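Local coordinates for protein cytosolic phospholipase A2 delta (Homo sapiens, PDB 5IZ5) that hydrolyses glycerophospholipids at the sn-2 position in a calcium-dependent manner, releasing free fatty acids with a preference for linoleic acid, at residues E294-F297 against L298-K302; D384-G387 against P388-Y391; A455-R458 against G459-P462; A754-Q757 against G758-D762. The protein carries 3 engineered substitutions. All coordinates share one frame; numbering follows the deposited sequence.

All four contacts are local and lie in the catalytic (PLA2c) region, away from the nucleophile Ser365, the probable proton acceptor Asp651 and the substrate-binding Gly334 and Gly335. Contacts 1 and 3 touch, their centres about 9 Å apart: the helix carrying contact 1 reaches the loop of contact 3 through Arg300 NH2 to Leu456 O (2.8 Å) and Arg301 NH1 to Gly459 O (2.9 Å). Contact 2, with its centre about 19 Å from that of contact 3, shares with it packing on helix 367-375, which begins just after Ser365. Contact 4, centred about 22 Å from contact 2, is the outlier, yet both border helix 779-794.

Contact 1 of 4, residues E294-F297 against L298-K302; sequences EQAF and LSRRK
Phe297 lays one face of its ring against the aliphatic part of Arg301, one helical turn on. Arg301 CB sits over the ring in a CH-pi contact, 4.0 Å from its centroid and displaced toward the rim, while Arg301 CG passes 3.7 Å from Phe297 CZ. With CG anti to the backbone N in both residues (chi1 163° and -175°), the two side chains leave the helix side by side, and the guanidinium plane of Arg301 ends only 14° from that of the ring. Arg300 crosses Phe297 at about a right angle: bent at chi3, it folds back so that NH2 lies in the plane of the Phe297 ring at its edge, 3.7 Å from Phe297 CB, and one guanidinium face rests on Phe297 CA. Were Phe297 an alanine, the methylenes of Arg301 would probably lose the ring beneath them and a gap would open beside Leu456, Tyr490 and Leu463. Ala296 O takes two donors, the helical N of Arg300 and Ser299 OG at 2.7 Å, the hydroxyl turned back onto the preceding turn. Leu298 CG rests 3.3 Å from Glu294 O. Beyond helix 292-313, Arg301 is held by Val358 O and Gly459 O, Arg300 bonds to Leu456 O, and Glu294 pairs with Arg668. Phe297 itself packs against the loop residues Leu456 and Tyr490 and against Leu463 of strand 463-471.

Contact 2 of 4, residues D384-G387 against P388-Y391; sequences DLEG and PIRY
Ile389 meets the preceding turn almost entirely through backbone oxygens. Its CB lies 3.5 Å from Glu386 O. One step out, CG1 comes within 2.9 Å of Leu385 O, a short approach for a carbon, because it stands beside the backbone N (chi1 -60°) that is itself hydrogen-bonded to this oxygen. The other branch, CG2, is anti to the backbone N and only grazes Glu386 OE2 at 4.2 Å, where the bent glutamate chain swings across. At the tip, CD1 is still 3.9 Å from Leu385 O; the side chain as a whole packs on Tyr343 of helix 335-351 and on Phe782 and Leu786 of helix 779-794. Pro388 approaches Leu385 O as well, with ring atom CD at 3.2 Å. Three backbone bonds start the helix: Ile389 N to Leu385 O, Arg390 N to Glu386 O, and Tyr391 N to Gly387 O. Ahead of them Asp384 OD2 accepts a weak but nearly straight capping bond of 3.3 Å from Glu386 N. Arg390 and Tyr391 send their polar ends elsewhere, to Glu394 and to His441, and the tyrosine ring stacks on His373. Pro388 has no N-H to give, and in the first turn of a helix none is needed for an i to i-4 bond. The chemistry is that of a helix start: a carboxylate takes an early N-H, proline fills the first turn, and Leu385, on Leu346, Leu347 and Leu374, forms with Ile389 the apolar side turned toward the neighbouring helices.

Contact 3 of 4, residues A455-R458 against G459-P462; sequences ALER and GQNP
The backbone folds through a type I beta turn from Leu456 to Gly459, closed by Gly459 N donating to Leu456 O at 3.1 Å. Gly459 then takes a positive phi of 62°, and the chain doubles back so that Gln460 and Asn461 both point toward 455-458. Gln460 CG is wedged between its own backbone N and carbonyl carbon (chi1 74°), and a second bend at chi2 carries the amide over the turn. There OE1 accepts from Arg458 N at 2.8 Å, while CD lies 3.1 Å from Ala455 O. The NE2 end is satisfied by Ala454 O and Pro378 O. Against this amide lies the Arg458 guanidinium, the two planes 30° apart; Gln460 CD stands over one face, offset toward the rim, with Arg458 NH2 3.6 Å from Gln460 CD. Shortening Gln460 to an alanine is likely to leave Arg458 N without its acceptor and the arginine head without the amide beneath it. Asn461 makes the other crossing: ND2 donates to Ala455 O at 2.9 Å, in the carbonyl plane and on a lone pair. Farther out, the Arg458 charge is paired with Glu379, and Asn461 OD1 bonds to Ser381 OG. Leu456 reaches forward with CD2, 3.3 Å from Pro462 O. The loop fits between structural elements: Leu456 packs on Leu463 and Pro464 of strand 463-471, into which the chain runs, Pro462 lies against Arg301 of helix 292-313, and Ala455 and Asn461 touch Tyr375 of helix 367-375.

Contact 4 of 4, residues A754-Q757 against G758-D762; sequences AELQ and GGQVD
Gln760 N donates to Gln757 O at 3.0 Å, and one residue earlier Gly759 N donates to Leu756 O at 3.3 Å. Both are i to i-3 bonds, the spacing of a 3-10 turn. Around them the side chain of Gln760 folds back over the turn. Its CB lies 3.4 Å from Gln757 O and its CG 3.5 Å from Leu756 O, and a bend at chi2 then turns the amide toward the preceding residues. Gln757, bent at chi2 (47°), brings its OE1 3.5 Å from Gln760 CG and equally near Gln760 NE2, and the two amide planes are 28° apart. Leu756 adds a looser touch, CD2 to Gln760 NE2 at 3.9 Å. Glu755 directs its carboxylate to Arg751, and Gly759 O receives Asn738 ND2. A sulfate ion, probably from the crystallisation liquor, lies about 3 Å from the nearest atom of Gly759. After Gln760 the chain straightens and Val761 packs on Arg784 and Leu788 of helix 779-794. The arrangement is that of a short 3-10 turn on the protein surface, unwinding through a glycine pair into extended chain.

Contact 1 of 4, residues E294-F297 against L298-K302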
ATOM      1  N   GLU B 294      -1.114  19.187  -2.854  1.00 40.74           N
ATOM      2  CA  GLU B 294      -1.423  19.270  -1.422  1.00 41.11           C
ATOM      3  C   GLU B 294      -0.986  20.622  -0.855  1.00 41.42           C
ATOM      4  O   GLU B 294      -1.700  21.212  -0.057  1.00 40.71           O
ATOM      5  CB  GLU B 294      -0.788  18.122  -0.621  1.00 39.97           C
ATOM      6  CG  GLU B 294      -1.097  18.205   0.876  1.00 40.34           C
ATOM      7  CD  GLU B 294      -0.805  16.928   1.658  1.00 41.41           C
ATOM      8  OE1 GLU B 294      -0.660  15.846   1.046  1.00 40.39           O
ATOM      9  OE2 GLU B 294      -0.732  17.011   2.907  1.00 40.40           O
ATOM     10  N   GLN B 295       0.184  21.102  -1.267  1.00 43.77           N
ATOM     11  CA  GLN B 295       0.651  22.430  -0.860  1.00 47.09           C
ATOM     12  C   GLN B 295      -0.329  23.522  -1.278  1.00 45.77           C
ATOM     13  O   GLN B 295      -0.663  24.400  -0.485  1.00 45.59           O
ATOM     14  CB  GLN B 295       2.020  22.728  -1.454  1.00 50.31           C
ATOM     15  CG  GLN B 295       3.142  21.996  -0.759  1.00 55.20           C
ATOM     16  CD  GLN B 295       4.481  22.255  -1.421  1.00 62.48           C
ATOM     17  OE1 GLN B 295       4.831  23.402  -1.722  1.00 64.68           O
ATOM     18  NE2 GLN B 295       5.247  21.189  -1.647  1.00 67.25           N
ATOM     19  N   ALA B 296      -0.792  23.453  -2.523  1.00 44.86           N
ATOM     20  CA  ALA B 296      -1.792  24.391  -3.021  1.00 43.21           C
ATOM     21  C   ALA B 296      -3.081  24.279  -2.218  1.00 41.73           C
ATOM     22  O   ALA B 296      -3.688  25.289  -1.863  1.00 39.74           O
ATOM     23  CB  ALA B 296      -2.061  24.150  -4.496  1.00 42.29           C
ATOM     24  N   PHE B 297      -3.496  23.052  -1.920  1.00 41.28           N
ATOM     25  CA  PHE B 297      -4.684  22.855  -1.098  1.00 39.95           C
ATOM     26  C   PHE B 297      -4.528  23.534   0.264  1.00 38.84           C
ATOM     27  O   PHE B 297      -5.474  24.128   0.772  1.00 39.29           O
ATOM     28  CB  PHE B 297      -4.998  21.367  -0.899  1.00 39.61           C
ATOM     29  CG  PHE B 297      -5.946  21.105   0.234  1.00 38.05           C
ATOM     30  CD1 PHE B 297      -7.307  21.225   0.046  1.00 38.56           C
ATOM     31  CD2 PHE B 297      -5.472  20.782   1.495  1.00 38.80           C
ATOM     32  CE1 PHE B 297      -8.190  21.008   1.084  1.00 38.75           C
ATOM     33  CE2 PHE B 297      -6.347  20.563   2.544  1.00 38.60           C
ATOM     34  CZ  PHE B 297      -7.708  20.674   2.338  1.00 39.31           C
ATOM     35  N   LEU B 298      -3.347  23.423   0.859  1.00 37.95           N
ATOM     36  CA  LEU B 298      -3.124  23.978   2.185  1.00 41.24           C
ATOM     37  C   LEU B 298      -3.336  25.487   2.209  1.00 41.14           C
ATOM     38  O   LEU B 298      -3.969  26.007   3.137  1.00 40.78           O
ATOM     39  CB  LEU B 298      -1.729  23.632   2.709  1.00 41.67           C
ATOM     40  CG  LEU B 298      -1.531  22.166   3.104  1.00 43.03           C
ATOM     41  CD1 LEU B 298      -0.072  21.920   3.455  1.00 42.38           C
ATOM     42  CD2 LEU B 298      -2.438  21.764   4.265  1.00 42.54           C
ATOM     43  N   SER B 299      -2.810  26.178   1.198  1.00 40.63           N
ATOM     44  CA  SER B 299      -3.022  27.626   1.070  1.00 41.05           C
ATOM     45  C   SER B 299      -4.506  27.950   0.976  1.00 40.66           C
ATOM     46  O   SER B 299      -4.990  28.848   1.657  1.00 41.46           O
ATOM     47  CB  SER B 299      -2.243  28.210  -0.122  1.00 41.38           C
ATOM     48  OG  SER B 299      -2.780  27.821  -1.384  1.00 41.05           O
ATOM     49  N   ARG B 300      -5.234  27.189   0.166  1.00 41.14           N
ATOM     50  CA  ARG B 300      -6.678  27.357   0.055  1.00 41.13           C
ATOM     51  C   ARG B 300      -7.391  27.064   1.379  1.00 43.22           C
ATOM     52  O   ARG B 300      -8.221  27.854   1.836  1.00 42.93           O
ATOM     53  CB  ARG B 300      -7.222  26.466  -1.074  1.00 42.15           C
ATOM     54  CG  ARG B 300      -6.843  26.960  -2.459  1.00 42.62           C
ATOM     55  CD  ARG B 300      -7.475  26.207  -3.615  1.00 42.37           C
ATOM     56  NE  ARG B 300      -7.616  24.753  -3.432  1.00 42.13           N
ATOM     57  CZ  ARG B 300      -6.781  23.829  -3.918  1.00 41.53           C
ATOM     58  NH1 ARG B 300      -5.701  24.170  -4.612  1.00 40.65           N
ATOM     59  NH2 ARG B 300      -7.029  22.543  -3.705  1.00 42.16           N
ATOM     60  N   ARG B 301      -7.038  25.951   2.016  1.00 44.30           N
ATOM     61  CA  ARG B 301      -7.722  25.517   3.232  1.00 44.31           C
ATOM     62  C   ARG B 301      -7.458  26.458   4.408  1.00 43.71           C
ATOM     63  O   ARG B 301      -8.356  26.727   5.194  1.00 40.68           O
ATOM     64  CB  ARG B 301      -7.315  24.080   3.605  1.00 43.24           C
ATOM     65  CG  ARG B 301      -8.061  23.480   4.791  1.00 42.16           C
ATOM     66  CD  ARG B 301      -9.561  23.429   4.554  1.00 42.29           C
ATOM     67  NE  ARG B 301     -10.277  22.834   5.675  1.00 41.82           N
ATOM     68  CZ  ARG B 301     -11.602  22.743   5.755  1.00 41.82           C
ATOM     69  NH1 ARG B 301     -12.379  23.209   4.779  1.00 41.59           N
ATOM     70  NH2 ARG B 301     -12.157  22.186   6.824  1.00 41.77           N
ATOM     71  N   LYS B 302      -6.229  26.947   4.527  1.00 46.37           N
ATOM     72  CA  LYS B 302      -5.851  27.796   5.663  1.00 51.55           C
ATOM     73  C   LYS B 302      -6.583  29.134   5.723  1.00 53.20           C
ATOM     74  O   LYS B 302      -6.716  29.713   6.803  1.00 52.47           O
ATOM     75  CB  LYS B 302      -4.340  28.007   5.706  1.00 54.86           C
ATOM     76  CG  LYS B 302      -3.625  26.795   6.277  1.00 59.12           C
ATOM     77  CD  LYS B 302      -2.117  26.930   6.202  1.00 60.98           C
ATOM     78  CE  LYS B 302      -1.457  25.635   6.648  1.00 62.66           C
ATOM     79  NZ  LYS B 302       0.025  25.739   6.616  1.00 63.73           N
TER

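Contact 2 of 4, residues D384-G387 against P388-Y391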
ATOM      1  N   ASP B 384     -25.826  20.566   5.389  1.00 54.02           N
ATOM      2  CA  ASP B 384     -26.358  19.926   6.573  1.00 53.81           C
ATOM      3  C   ASP B 384     -26.018  18.440   6.508  1.00 53.97           C
ATOM      4  O   ASP B 384     -26.386  17.753   5.554  1.00 53.56           O
ATOM      5  CB  ASP B 384     -27.872  20.144   6.652  1.00 54.00           C
ATOM      6  CG  ASP B 384     -28.475  19.665   7.966  1.00 54.40           C
ATOM      7  OD1 ASP B 384     -29.716  19.613   8.045  1.00 56.62           O
ATOM      8  OD2 ASP B 384     -27.730  19.337   8.915  1.00 53.27           O
ATOM      9  N   LEU B 385     -25.300  17.964   7.520  1.00 51.78           N
ATOM     10  CA  LEU B 385     -24.906  16.563   7.593  1.00 51.29           C
ATOM     11  C   LEU B 385     -26.091  15.627   7.806  1.00 52.40           C
ATOM     12  O   LEU B 385     -25.987  14.441   7.527  1.00 52.63           O
ATOM     13  CB  LEU B 385     -23.858  16.347   8.687  1.00 51.06           C
ATOM     14  CG  LEU B 385     -22.431  16.688   8.249  1.00 51.42           C
ATOM     15  CD1 LEU B 385     -21.510  16.882   9.441  1.00 51.96           C
ATOM     16  CD2 LEU B 385     -21.878  15.609   7.324  1.00 51.66           C
ATOM     17  N   GLU B 386     -27.220  16.158   8.259  1.00 54.09           N
ATOM     18  CA  GLU B 386     -28.399  15.335   8.519  1.00 57.50           C
ATOM     19  C   GLU B 386     -28.901  14.570   7.284  1.00 56.18           C
ATOM     20  O   GLU B 386     -29.546  13.530   7.425  1.00 58.99           O
ATOM     21  CB  GLU B 386     -29.532  16.191   9.107  1.00 62.17           C
ATOM     22  CG  GLU B 386     -30.311  15.507  10.223  1.00 66.78           C
ATOM     23  CD  GLU B 386     -29.489  15.309  11.486  1.00 67.29           C
ATOM     24  OE1 GLU B 386     -28.821  16.272  11.912  1.00 69.65           O
ATOM     25  OE2 GLU B 386     -29.511  14.195  12.052  1.00 70.70           O
ATOM     26  N   GLY B 387     -28.617  15.080   6.086  1.00 53.44           N
ATOM     27  CA  GLY B 387     -28.965  14.383   4.844  1.00 53.47           C
ATOM     28  C   GLY B 387     -28.214  13.067   4.674  1.00 51.80           C
ATOM     29  O   GLY B 387     -28.831  12.010   4.586  1.00 51.70           O
ATOM     30  N   PRO B 388     -26.873  13.128   4.611  1.00 52.93           N
ATOM     31  CA  PRO B 388     -26.039  11.923   4.596  1.00 52.62           C
ATOM     32  C   PRO B 388     -26.285  10.983   5.779  1.00 51.47           C
ATOM     33  O   PRO B 388     -26.205   9.763   5.613  1.00 49.33           O
ATOM     34  CB  PRO B 388     -24.616  12.481   4.645  1.00 52.32           C
ATOM     35  CG  PRO B 388     -24.714  13.812   3.997  1.00 52.90           C
ATOM     36  CD  PRO B 388     -26.094  14.339   4.288  1.00 53.16           C
ATOM     37  N   ILE B 389     -26.585  11.546   6.950  1.00 51.32           N
ATOM     38  CA  ILE B 389     -26.914  10.747   8.134  1.00 51.16           C
ATOM     39  C   ILE B 389     -28.128   9.877   7.852  1.00 48.96           C
ATOM     40  O   ILE B 389     -28.118   8.679   8.118  1.00 47.74           O
ATOM     41  CB  ILE B 389     -27.274  11.614   9.362  1.00 52.45           C
ATOM     42  CG1 ILE B 389     -26.129  12.545   9.770  1.00 54.10           C
ATOM     43  CG2 ILE B 389     -27.676  10.736  10.540  1.00 51.77           C
ATOM     44  CD1 ILE B 389     -24.866  11.857  10.197  1.00 54.60           C
ATOM     45  N   ARG B 390     -29.176  10.502   7.322  1.00 51.05           N
ATOM     46  CA  ARG B 390     -30.430   9.814   7.018  1.00 53.78           C
ATOM     47  C   ARG B 390     -30.191   8.690   6.011  1.00 52.82           C
ATOM     48  O   ARG B 390     -30.646   7.562   6.195  1.00 54.14           O
ATOM     49  CB  ARG B 390     -31.447  10.808   6.456  1.00 56.01           C
ATOM     50  CG  ARG B 390     -32.848  10.248   6.293  1.00 60.90           C
ATOM     51  CD  ARG B 390     -33.683  11.084   5.339  1.00 65.49           C
ATOM     52  NE  ARG B 390     -34.990  10.470   5.101  1.00 71.78           N
ATOM     53  CZ  ARG B 390     -35.847  10.835   4.147  1.00 74.25           C
ATOM     54  NH1 ARG B 390     -35.556  11.825   3.307  1.00 75.96           N
ATOM     55  NH2 ARG B 390     -37.009  10.200   4.029  1.00 74.75           N
ATOM     56  N   TYR B 391     -29.470   9.024   4.948  1.00 50.34           N
ATOM     57  CA  TYR B 391     -29.090   8.069   3.914  1.00 48.89           C
ATOM     58  C   TYR B 391     -28.432   6.830   4.542  1.00 46.36           C
ATOM     59  O   TYR B 391     -28.849   5.702   4.289  1.00 43.55           O
ATOM     60  CB  TYR B 391     -28.143   8.764   2.932  1.00 48.38           C
ATOM     61  CG  TYR B 391     -27.647   7.927   1.784  1.00 49.07           C
ATOM     62  CD1 TYR B 391     -28.293   7.950   0.552  1.00 48.66           C
ATOM     63  CD2 TYR B 391     -26.496   7.150   1.912  1.00 49.25           C
ATOM     64  CE1 TYR B 391     -27.823   7.200  -0.512  1.00 50.65           C
ATOM     65  CE2 TYR B 391     -26.018   6.399   0.857  1.00 49.05           C
ATOM     66  CZ  TYR B 391     -26.683   6.426  -0.352  1.00 49.81           C
ATOM     67  OH  TYR B 391     -26.208   5.684  -1.398  1.00 50.11           O
TER

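Contact 3 of 4, residues A455-R458 against G459-P462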
ATOM      1  N   ALA B 455     -13.969  18.109  -4.176  1.00 40.09           N
ATOM      2  CA  ALA B 455     -14.280  18.499  -2.794  1.00 38.68           C
ATOM      3  C   ALA B 455     -13.205  19.365  -2.138  1.00 38.93           C
ATOM      4  O   ALA B 455     -13.414  19.889  -1.041  1.00 39.33           O
ATOM      5  CB  ALA B 455     -14.517  17.260  -1.949  1.00 38.53           C
ATOM      6  N   LEU B 456     -12.059  19.515  -2.798  1.00 39.06           N
ATOM      7  CA  LEU B 456     -10.936  20.265  -2.253  1.00 38.69           C
ATOM      8  C   LEU B 456     -10.545  21.491  -3.090  1.00 40.20           C
ATOM      9  O   LEU B 456      -9.584  22.186  -2.750  1.00 39.39           O
ATOM     10  CB  LEU B 456      -9.724  19.338  -2.160  1.00 38.73           C
ATOM     11  CG  LEU B 456      -9.917  17.997  -1.455  1.00 38.96           C
ATOM     12  CD1 LEU B 456      -8.657  17.158  -1.595  1.00 38.12           C
ATOM     13  CD2 LEU B 456     -10.271  18.196   0.013  1.00 38.61           C
ATOM     14  N   GLU B 457     -11.274  21.759  -4.169  1.00 42.47           N
ATOM     15  CA  GLU B 457     -10.848  22.773  -5.148  1.00 46.24           C
ATOM     16  C   GLU B 457     -10.855  24.195  -4.578  1.00 45.80           C
ATOM     17  O   GLU B 457     -10.023  25.011  -4.963  1.00 44.74           O
ATOM     18  CB  GLU B 457     -11.633  22.662  -6.458  1.00 50.31           C
ATOM     19  CG  GLU B 457     -13.134  22.832  -6.359  1.00 53.47           C
ATOM     20  CD  GLU B 457     -13.839  22.409  -7.639  1.00 57.14           C
ATOM     21  OE1 GLU B 457     -13.174  22.328  -8.699  1.00 58.82           O
ATOM     22  OE2 GLU B 457     -15.061  22.143  -7.579  1.00 58.50           O
ATOM     23  N   ARG B 458     -11.749  24.469  -3.632  1.00 45.31           N
ATOM     24  CA  ARG B 458     -11.810  25.776  -2.962  1.00 46.12           C
ATOM     25  C   ARG B 458     -11.373  25.717  -1.494  1.00 45.82           C
ATOM     26  O   ARG B 458     -11.609  26.653  -0.729  1.00 45.42           O
ATOM     27  CB  ARG B 458     -13.231  26.332  -3.073  1.00 47.64           C
ATOM     28  CG  ARG B 458     -13.555  26.850  -4.462  1.00 49.39           C
ATOM     29  CD  ARG B 458     -15.003  27.232  -4.602  1.00 52.27           C
ATOM     30  NE  ARG B 458     -15.820  26.033  -4.494  1.00 57.97           N
ATOM     31  CZ  ARG B 458     -16.541  25.678  -3.435  1.00 57.61           C
ATOM     32  NH1 ARG B 458     -16.604  26.433  -2.343  1.00 58.06           N
ATOM     33  NH2 ARG B 458     -17.213  24.547  -3.484  1.00 60.07           N
ATOM     34  N   GLY B 459     -10.710  24.627  -1.111  1.00 45.70           N
ATOM     35  CA  GLY B 459     -10.343  24.388   0.281  1.00 42.85           C
ATOM     36  C   GLY B 459     -11.557  24.274   1.182  1.00 41.66           C
ATOM     37  O   GLY B 459     -11.474  24.577   2.367  1.00 40.57           O
ATOM     38  N   GLN B 460     -12.677  23.816   0.622  1.00 39.68           N
ATOM     39  CA  GLN B 460     -13.959  23.839   1.325  1.00 40.15           C
ATOM     40  C   GLN B 460     -14.217  22.605   2.203  1.00 40.73           C
ATOM     41  O   GLN B 460     -15.237  22.537   2.892  1.00 42.07           O
ATOM     42  CB  GLN B 460     -15.112  24.019   0.329  1.00 39.86           C
ATOM     43  CG  GLN B 460     -15.468  22.795  -0.513  1.00 40.13           C
ATOM     44  CD  GLN B 460     -14.639  22.651  -1.779  1.00 38.77           C
ATOM     45  OE1 GLN B 460     -13.517  23.148  -1.868  1.00 39.00           O
ATOM     46  NE2 GLN B 460     -15.189  21.952  -2.761  1.00 38.29           N
ATOM     47  N   ASN B 461     -13.316  21.630   2.148  1.00 40.02           N
ATOM     48  CA  ASN B 461     -13.357  20.471   3.037  1.00 40.12           C
ATOM     49  C   ASN B 461     -11.935  20.138   3.464  1.00 38.64           C
ATOM     50  O   ASN B 461     -10.981  20.593   2.826  1.00 40.10           O
ATOM     51  CB  ASN B 461     -13.981  19.251   2.339  1.00 40.21           C
ATOM     52  CG  ASN B 461     -15.444  19.452   1.975  1.00 40.73           C
ATOM     53  OD1 ASN B 461     -16.322  19.443   2.839  1.00 40.75           O
ATOM     54  ND2 ASN B 461     -15.721  19.588   0.682  1.00 42.80           N
ATOM     55  N   PRO B 462     -11.774  19.360   4.555  1.00 38.11           N
ATOM     56  CA  PRO B 462     -10.424  18.882   4.900  1.00 37.90           C
ATOM     57  C   PRO B 462      -9.893  17.874   3.872  1.00 36.71           C
ATOM     58  O   PRO B 462     -10.681  17.264   3.150  1.00 35.64           O
ATOM     59  CB  PRO B 462     -10.617  18.197   6.262  1.00 38.52           C
ATOM     60  CG  PRO B 462     -11.989  18.563   6.724  1.00 38.67           C
ATOM     61  CD  PRO B 462     -12.790  18.863   5.495  1.00 37.88           C
TER

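Contact 4 of 4, residues A754-Q757 against G758-D762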
ATOM      1  N   ALA B 754     -39.467  10.418  30.233  1.00 94.96           N
ATOM      2  CA  ALA B 754     -39.915   9.909  28.933  1.00 95.63           C
ATOM      3  C   ALA B 754     -38.737   9.650  27.991  1.00 97.56           C
ATOM      4  O   ALA B 754     -38.747   8.687  27.223  1.00 98.17           O
ATOM      5  CB  ALA B 754     -40.888  10.891  28.291  1.00 93.80           C
ATOM      6  N   GLU B 755     -37.723  10.510  28.075  1.00 97.60           N
ATOM      7  CA  GLU B 755     -36.568  10.480  27.178  1.00 96.46           C
ATOM      8  C   GLU B 755     -35.339   9.783  27.784  1.00 92.48           C
ATOM      9  O   GLU B 755     -34.197   9.958  27.315  1.00 90.33           O
ATOM     10  CB  GLU B 755     -36.246  11.921  26.779  1.00 98.29           C
ATOM     11  CG  GLU B 755     -37.369  12.623  26.028  1.00101.44           C
ATOM     12  CD  GLU B 755     -37.366  12.337  24.537  1.00104.04           C
ATOM     13  OE1 GLU B 755     -37.629  13.274  23.751  1.00104.31           O
ATOM     14  OE2 GLU B 755     -37.102  11.179  24.145  1.00104.92           O
ATOM     15  N   LEU B 756     -35.588   8.969  28.807  1.00 89.86           N
ATOM     16  CA  LEU B 756     -34.550   8.166  29.439  1.00 88.73           C
ATOM     17  C   LEU B 756     -34.041   7.059  28.520  1.00 86.57           C
ATOM     18  O   LEU B 756     -32.871   6.683  28.591  1.00 82.06           O
ATOM     19  CB  LEU B 756     -35.085   7.542  30.728  1.00 89.73           C
ATOM     20  CG  LEU B 756     -34.069   6.708  31.523  1.00 90.32           C
ATOM     21  CD1 LEU B 756     -34.046   7.094  32.997  1.00 91.30           C
ATOM     22  CD2 LEU B 756     -34.336   5.214  31.335  1.00 91.01           C
ATOM     23  N   GLN B 757     -34.924   6.518  27.684  1.00 84.38           N
ATOM     24  CA  GLN B 757     -34.548   5.435  26.767  1.00 82.90           C
ATOM     25  C   GLN B 757     -33.465   5.863  25.772  1.00 79.65           C
ATOM     26  O   GLN B 757     -32.569   5.080  25.463  1.00 79.59           O
ATOM     27  CB  GLN B 757     -35.773   4.901  26.014  1.00 83.67           C
ATOM     28  CG  GLN B 757     -35.937   3.383  26.076  1.00 85.13           C
ATOM     29  CD  GLN B 757     -35.791   2.788  27.474  1.00 87.85           C
ATOM     30  OE1 GLN B 757     -34.722   2.285  27.830  1.00 88.68           O
ATOM     31  NE2 GLN B 757     -36.862   2.828  28.265  1.00 88.55           N
ATOM     32  N   GLY B 758     -33.544   7.104  25.293  1.00 76.39           N
ATOM     33  CA  GLY B 758     -32.556   7.656  24.357  1.00 73.01           C
ATOM     34  C   GLY B 758     -31.105   7.605  24.817  1.00 71.26           C
ATOM     35  O   GLY B 758     -30.193   7.631  23.986  1.00 69.46           O
ATOM     36  N   GLY B 759     -30.886   7.533  26.130  1.00 68.89           N
ATOM     37  CA  GLY B 759     -29.538   7.460  26.699  1.00 67.30           C
ATOM     38  C   GLY B 759     -29.129   6.072  27.148  1.00 66.28           C
ATOM     39  O   GLY B 759     -28.114   5.912  27.829  1.00 64.52           O
ATOM     40  N   GLN B 760     -29.906   5.068  26.759  1.00 66.24           N
ATOM     41  CA  GLN B 760     -29.586   3.680  27.055  1.00 68.26           C
ATOM     42  C   GLN B 760     -28.910   3.073  25.828  1.00 65.85           C
ATOM     43  O   GLN B 760     -29.551   2.404  25.014  1.00 63.35           O
ATOM     44  CB  GLN B 760     -30.863   2.913  27.410  1.00 71.50           C
ATOM     45  CG  GLN B 760     -31.570   3.433  28.655  1.00 74.05           C
ATOM     46  CD  GLN B 760     -31.319   2.572  29.881  1.00 75.78           C
ATOM     47  OE1 GLN B 760     -30.180   2.420  30.327  1.00 76.91           O
ATOM     48  NE2 GLN B 760     -32.388   2.012  30.440  1.00 78.10           N
ATOM     49  N   VAL B 761     -27.609   3.321  25.702  1.00 63.53           N
ATOM     50  CA  VAL B 761     -26.834   2.867  24.551  1.00 62.24           C
ATOM     51  C   VAL B 761     -26.149   1.556  24.912  1.00 60.80           C
ATOM     52  O   VAL B 761     -25.292   1.513  25.796  1.00 57.25           O
ATOM     53  CB  VAL B 761     -25.782   3.909  24.114  1.00 61.77           C
ATOM     54  CG1 VAL B 761     -25.175   3.529  22.765  1.00 61.42           C
ATOM     55  CG2 VAL B 761     -26.408   5.294  24.030  1.00 60.35           C
ATOM     56  N   ASP B 762     -26.531   0.493  24.212  1.00 60.82           N
ATOM     57  CA  ASP B 762     -26.036  -0.841  24.511  1.00 61.48           C
ATOM     58  C   ASP B 762     -24.623  -1.045  23.944  1.00 62.15           C
ATOM     59  O   ASP B 762     -24.456  -1.565  22.843  1.00 65.03           O
ATOM     60  CB  ASP B 762     -27.019  -1.889  23.957  1.00 60.50           C
ATOM     61  CG  ASP B 762     -26.725  -3.291  24.454  1.00 60.43           C
ATOM     62  OD1 ASP B 762     -25.863  -3.439  25.350  1.00 58.73           O
ATOM     63  OD2 ASP B 762     -27.353  -4.246  23.944  1.00 60.26           O
TER